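PDB 3HKM: Os03g0854200 protein from Oryza sativa Japonica Group, which probably serves in the RNA-degrading exosome, and in vitro binds double-stranded DNA and single-stranded RNA and shows hydrolytic DNase and phosphorolytic RNase activities. Local coordinates for residues 82-85 and 86-90. Numbering follows the deposited sequence.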
loop_
_atom_site.group_PDB
_atom_site.type_symbol
_atom_site.label_atom_id
_atom_site.label_comp_id
_atom_site.label_asym_id
_atom_site.label_seq_id
_atom_site.Cartn_x
_atom_site.Cartn_y
_atom_site.Cartn_z
ATOM N N MET A 82 -10.918 -2.345 1.531
ATOM C CA MET A 82 -11.612 -1.063 1.616
ATOM C C MET A 82 -10.632 0.104 1.692
ATOM O O MET A 82 -10.734 1.062 0.930
ATOM C CB MET A 82 -12.548 -1.058 2.833
ATOM C CG MET A 82 -13.569 0.075 2.870
ATOM S SD MET A 82 -12.906 1.685 3.385
ATOM C CE MET A 82 -12.266 1.295 5.019
ATOM N N THR A 83 -9.677 0.019 2.611
ATOM C CA THR A 83 -8.693 1.081 2.762
ATOM C C THR A 83 -7.935 1.293 1.459
ATOM O O THR A 83 -7.774 2.426 1.003
ATOM C CB THR A 83 -7.703 0.786 3.908
ATOM O OG1 THR A 83 -8.433 0.438 5.092
ATOM C CG2 THR A 83 -6.842 2.006 4.192
ATOM N N LEU A 84 -7.487 0.190 0.861
ATOM C CA LEU A 84 -6.781 0.195 -0.421
ATOM C C LEU A 84 -7.574 0.912 -1.523
ATOM O O LEU A 84 -7.020 1.724 -2.262
ATOM C CB LEU A 84 -6.445 -1.243 -0.833
ATOM C CG LEU A 84 -5.553 -1.511 -2.049
ATOM C CD1 LEU A 84 -4.233 -0.751 -1.967
ATOM C CD2 LEU A 84 -5.306 -3.005 -2.168
ATOM N N LYS A 85 -8.875 0.631 -1.614
ATOM C CA LYS A 85 -9.745 1.279 -2.602
ATOM C C LYS A 85 -9.857 2.790 -2.337
ATOM O O LYS A 85 -9.812 3.590 -3.264
ATOM C CB LYS A 85 -11.135 0.611 -2.618
ATOM C CG LYS A 85 -11.917 0.685 -3.960
ATOM C CD LYS A 85 -13.345 0.122 -3.803
ATOM C CE LYS A 85 -14.051 -0.190 -5.140
ATOM N NZ LYS A 85 -13.998 -1.630 -5.568
ATOM N N ARG A 86 -9.995 3.172 -1.071
ATOM C CA ARG A 86 -10.005 4.580 -0.673
ATOM C C ARG A 86 -8.727 5.273 -1.095
ATOM O O ARG A 86 -8.754 6.382 -1.619
ATOM C CB ARG A 86 -10.115 4.709 0.848
ATOM C CG ARG A 86 -11.519 4.824 1.424
ATOM C CD ARG A 86 -11.537 4.351 2.893
ATOM N NE ARG A 86 -10.769 5.194 3.820
ATOM C CZ ARG A 86 -9.452 5.111 4.034
ATOM N NH1 ARG A 86 -8.709 4.226 3.381
ATOM N NH2 ARG A 86 -8.865 5.922 4.906
ATOM N N THR A 87 -7.607 4.613 -0.822
ATOM C CA THR A 87 -6.277 5.164 -1.063
ATOM C C THR A 87 -5.983 5.322 -2.551
ATOM O O THR A 87 -5.441 6.341 -2.983
ATOM C CB THR A 87 -5.186 4.251 -0.464
ATOM O OG1 THR A 87 -5.470 3.986 0.916
ATOM C CG2 THR A 87 -3.825 4.910 -0.582
ATOM N N LEU A 88 -6.341 4.307 -3.333
ATOM C CA LEU A 88 -6.066 4.320 -4.757
ATOM C C LEU A 88 -6.938 5.333 -5.482
ATOM O O LEU A 88 -6.436 6.124 -6.270
ATOM C CB LEU A 88 -6.257 2.935 -5.361
ATOM C CG LEU A 88 -5.219 1.879 -5.003
ATOM C CD1 LEU A 88 -5.375 0.729 -5.950
ATOM C CD2 LEU A 88 -3.811 2.444 -5.085
ATOM N N GLN A 89 -8.241 5.301 -5.217
ATOM C CA GLN A 89 -9.158 6.277 -5.794
ATOM C C GLN A 89 -8.666 7.689 -5.477
ATOM O O GLN A 89 -8.800 8.614 -6.285
ATOM C CB GLN A 89 -10.584 6.056 -5.266
ATOM C CG GLN A 89 -11.209 4.754 -5.747
ATOM C CD GLN A 89 -12.600 4.508 -5.196
ATOM O OE1 GLN A 89 -12.931 4.925 -4.085
ATOM N NE2 GLN A 89 -13.422 3.814 -5.971
ATOM N N SER A 90 -8.077 7.831 -4.296
ATOM C CA SER A 90 -7.507 9.089 -3.834
ATOM C C SER A 90 -6.350 9.594 -4.700
ATOM O O SER A 90 -6.333 10.762 -5.105
ATOM C CB SER A 90 -7.036 8.946 -2.383
ATOM O OG SER A 90 -6.387 10.124 -1.945
#
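Within helix 77-91, the crossover helix of the beta-alpha-beta unit that links strands 61-67 and 100-110 in this RNase PH fold, R86 and T87 converge on the carbonyl of T83, one turn back. T87 N donates to T83 O (2.9 Å), the regular i to i+4 bond. The hydroxyl of T87 adds a second bond, OG1 to T83 O at 2.8 Å, reaching the oxygen from above the carbonyl plane; chi1 of -53° sets OG1 beside its own backbone N, within reach of the acceptor that the N-H already uses. R86 contributes a third, weak bond: its chain bends at chi3 (66°), carrying the guanidinium back over the preceding turn so that NH1 lies 3.1 Å from T83 O. M82 packs against the aliphatic part of this arginine, its CE 3.8 Å from R86 CD. Were R86 cut back to an alanine, T83 O would probably lose its weak third donor and the M82 methyl the methylene it packs on. On the inner side, L84 CD1 meets L88 CG at 4.1 Å, the leucine side chains running alongside each other in the same direction. L84 and L88 face strand 100-110 and helix 115-130, L84 also touching V64 and W66 of strand 61-67, while Q89 NE2 bonds to I62 O and R86 and T87 pack on T196.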